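Local coordinates for protein LP04448p (Drosophila melanogaster, PDB 2QK2) that probably binds tubulin through this TOG domain of Mini spindles, an XMAP215-family protein that tracks microtubule plus ends, at residues Lys62-Ile65 against Thr66-Asn70; Ala124-Ala127 against Ser128-Leu131. All coordinates share one frame; numbering follows the deposited sequence.

Interaction 1. Residues Lys62-Ile65 against Thr66-Asn70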
# COMPACT_ATOMS: atom_id res chain seq x y z
N LYS A 62 11.53 7.40 -1.53
CA LYS A 62 11.75 5.98 -1.82
C LYS A 62 13.16 5.56 -1.41
O LYS A 62 13.36 4.47 -0.88
CB LYS A 62 11.57 5.68 -3.31
CG LYS A 62 10.15 5.87 -3.83
CD LYS A 62 9.78 4.78 -4.84
CE LYS A 62 10.77 4.71 -6.00
NZ LYS A 62 10.64 5.86 -6.93
N LYS A 63 14.13 6.43 -1.67
CA LYS A 63 15.52 6.12 -1.31
C LYS A 63 15.64 5.91 0.19
O LYS A 63 16.30 4.96 0.64
CB LYS A 63 16.44 7.25 -1.78
CG LYS A 63 17.90 7.05 -1.40
CD LYS A 63 18.80 8.05 -2.13
CE LYS A 63 20.24 8.00 -1.61
NZ LYS A 63 20.36 8.63 -0.26
N VAL A 64 15.02 6.78 0.98
CA VAL A 64 15.07 6.65 2.43
C VAL A 64 14.40 5.34 2.83
O VAL A 64 14.96 4.55 3.59
CB VAL A 64 14.34 7.81 3.16
CG1 VAL A 64 14.32 7.55 4.67
CG2 VAL A 64 15.02 9.14 2.86
N ILE A 65 13.20 5.11 2.32
CA ILE A 65 12.45 3.91 2.66
C ILE A 65 13.20 2.62 2.35
O ILE A 65 13.28 1.72 3.18
CB ILE A 65 11.08 3.89 1.93
CG1 ILE A 65 10.18 4.98 2.52
CG2 ILE A 65 10.42 2.51 2.07
CD1 ILE A 65 8.90 5.23 1.75
N THR A 66 13.77 2.54 1.16
CA THR A 66 14.47 1.33 0.76
C THR A 66 15.93 1.19 1.20
O THR A 66 16.40 0.06 1.39
CB THR A 66 14.41 1.15 -0.76
OG1 THR A 66 15.08 2.24 -1.40
CG2 THR A 66 12.97 1.11 -1.24
N LYS A 67 16.64 2.30 1.37
CA LYS A 67 18.06 2.21 1.72
C LYS A 67 18.51 2.74 3.09
O LYS A 67 19.63 2.46 3.49
CB LYS A 67 18.90 2.92 0.65
CG LYS A 67 18.69 2.41 -0.76
CD LYS A 67 19.04 0.94 -0.88
CE LYS A 67 18.95 0.48 -2.33
NZ LYS A 67 19.27 -0.98 -2.47
N ASP A 68 17.68 3.50 3.79
CA ASP A 68 18.12 4.02 5.09
C ASP A 68 18.23 2.93 6.14
O ASP A 68 17.33 2.10 6.29
CB ASP A 68 17.19 5.13 5.58
CG ASP A 68 17.89 6.13 6.48
OD1 ASP A 68 18.32 5.75 7.59
OD2 ASP A 68 18.02 7.31 6.08
N SER A 69 19.35 2.91 6.87
CA SER A 69 19.56 1.91 7.91
C SER A 69 18.82 2.26 9.19
O SER A 69 18.65 1.41 10.07
CB SER A 69 21.06 1.76 8.21
OG SER A 69 21.62 3.00 8.62
N ASN A 70 18.37 3.50 9.30
CA ASN A 70 17.66 3.97 10.48
C ASN A 70 16.14 3.77 10.33
O ASN A 70 15.50 4.43 9.50
CB ASN A 70 17.99 5.45 10.70
CG ASN A 70 17.50 5.97 12.02
OD1 ASN A 70 16.30 5.94 12.30
ND2 ASN A 70 18.42 6.48 12.84
O HOH W 1 15.65 0.84 4.45

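Interaction 2. Residues Ala124-Ala127 against Ser128-Leu131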
# COMPACT_ATOMS: atom_id res chain seq x y z
N ALA A 124 -2.50 4.42 0.51
CA ALA A 124 -2.80 5.72 -0.07
C ALA A 124 -2.43 5.71 -1.55
O ALA A 124 -3.14 6.27 -2.38
CB ALA A 124 -2.02 6.82 0.66
N ILE A 125 -1.33 5.05 -1.88
CA ILE A 125 -0.89 4.97 -3.26
C ILE A 125 -1.84 4.14 -4.11
O ILE A 125 -2.11 4.46 -5.27
CB ILE A 125 0.54 4.39 -3.34
CG1 ILE A 125 1.51 5.39 -2.68
CG2 ILE A 125 0.93 4.12 -4.79
CD1 ILE A 125 2.96 4.96 -2.73
N TYR A 126 -2.38 3.07 -3.53
CA TYR A 126 -3.32 2.21 -4.25
C TYR A 126 -4.51 3.01 -4.77
O TYR A 126 -4.99 2.77 -5.88
CB TYR A 126 -3.83 1.08 -3.34
CG TYR A 126 -4.88 0.23 -4.01
CD1 TYR A 126 -4.54 -0.59 -5.09
CD2 TYR A 126 -6.22 0.28 -3.61
CE1 TYR A 126 -5.51 -1.34 -5.76
CE2 TYR A 126 -7.20 -0.47 -4.28
CZ TYR A 126 -6.84 -1.27 -5.36
OH TYR A 126 -7.79 -1.99 -6.05
N ALA A 127 -4.99 3.94 -3.95
CA ALA A 127 -6.12 4.78 -4.30
C ALA A 127 -5.94 5.53 -5.62
O ALA A 127 -6.92 5.90 -6.28
CB ALA A 127 -6.39 5.78 -3.17
N SER A 128 -4.69 5.74 -6.02
CA SER A 128 -4.39 6.45 -7.26
C SER A 128 -4.17 5.51 -8.44
O SER A 128 -3.94 5.96 -9.56
CB SER A 128 -3.13 7.31 -7.09
OG SER A 128 -1.96 6.50 -7.11
N THR A 129 -4.22 4.21 -8.20
CA THR A 129 -3.99 3.26 -9.27
C THR A 129 -5.00 2.11 -9.18
O THR A 129 -6.13 2.33 -8.75
CB THR A 129 -2.51 2.76 -9.21
OG1 THR A 129 -2.24 1.87 -10.30
CG2 THR A 129 -2.23 2.06 -7.89
N SER A 130 -4.63 0.90 -9.59
CA SER A 130 -5.56 -0.23 -9.54
C SER A 130 -4.84 -1.57 -9.49
O SER A 130 -3.64 -1.64 -9.78
CB SER A 130 -6.47 -0.23 -10.77
OG SER A 130 -5.72 -0.54 -11.93
N LEU A 131 -5.56 -2.63 -9.11
CA LEU A 131 -4.95 -3.95 -9.05
C LEU A 131 -4.54 -4.38 -10.46
O LEU A 131 -3.52 -5.04 -10.64
CB LEU A 131 -5.93 -4.99 -8.46
CG LEU A 131 -6.33 -4.87 -6.99
CD1 LEU A 131 -7.32 -5.98 -6.66
CD2 LEU A 131 -5.10 -4.97 -6.09
O HOH W 2 -8.33 -2.24 -8.62

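Interaction 1. Residues Lys62-Ile65 against Thr66-Asn70
With chi1 at 62°, T66 sets OG1 between its own backbone N and carbonyl carbon, which turns the hydroxyl back onto K62 O one helical turn earlier; D68 CG, anti to the backbone N, lies alongside V64. K62 O is consequently gripped twice, by T66 N at 2.8 Å and by T66 OG1 at 2.9 Å. The hydroxyl approaches less in line with the C=O than the amide does (135° against 160°). A serine or threonine hydroxyl returning to the carbonyl four residues back is a familiar intrahelical bond, here in the last turn of helix 55-67 of the HEAT-repeat TOG domain. A valine at T66 would probably cost K62 O its second donor, the hydroxyl. The next two amides continue the i to i-4 pattern, ending with D68 N on V64 O at 2.9 Å. V64 CG1 packs against D68 CB at 3.9 Å, both side chains pointing the same way. Beyond the helix, D68 OD1 uses its anti lone pair to accept from N70 N at 2.8 Å, an Asx turn, and D68 OD2 forms a salt bridge with R32. A water donates to both I65 O and D68 O, linking helix end and turn.

Interaction 2. Residues Ala124-Ala127 against Ser128-Leu131
Hydrogen bonding centres on I125 O, which S128 meets with two donors. S128 OG reaches it at 2.8 Å, in the carbonyl plane and on a lone pair, because chi1 of 76° folds the hydroxyl back over the turn; S128 N reaches it at 3.0 Å from well above that plane. A third bond, T129 N to Y126 O at 2.8 Å, closes a type I beta turn from Y126 to T129, and its donor also stands above the carbonyl plane. Apolar contact is carried by Y126 and L131, whose side chains cross at a slant, with L131 CD2 3.7 Å from Y126 CE1. L131 CG also makes van der Waals contact with the hydroxyl, 3.4 Å from Y126 OH, while L131 N sits at the ring edge, near its plane. Water joins the same two residues: one molecule lies 2.6 Å from Y126 OH and accepts from L131 N at 2.8 Å. The phenol also hydrogen-bonds T164, so its oxygen has two polar partners that probably hold the phenol end in place. The turn leads from helix 112-126 into helix 131-141, which S130 N-caps through A133 N; I125 packs on helices 71-88 and 93-105, Y126 and L131 on helix 147-161.

Overall arrangement
Interaction 1 and interaction 2 both lie where a helix of the TOG solenoid gives way to a turn, and in each a hydroxyl returns to a carbonyl that also accepts from the same residue's amide. The span differs: four residues in 62-70, three in 124-131. Their centres are 22 Å apart and their nearest atoms about 7 Å apart, without touching. Helices 71-88 and 93-105 relate them, since I65 and I125 both pack on L81 and L103. Interaction 2 is the more central, its centre 8 Å from the centre of the chain, against 17 Å for interaction 1. Each turn is followed by a capped helix, with N70 at the N-cap before helix 71-88 and S130 before helix 131-141.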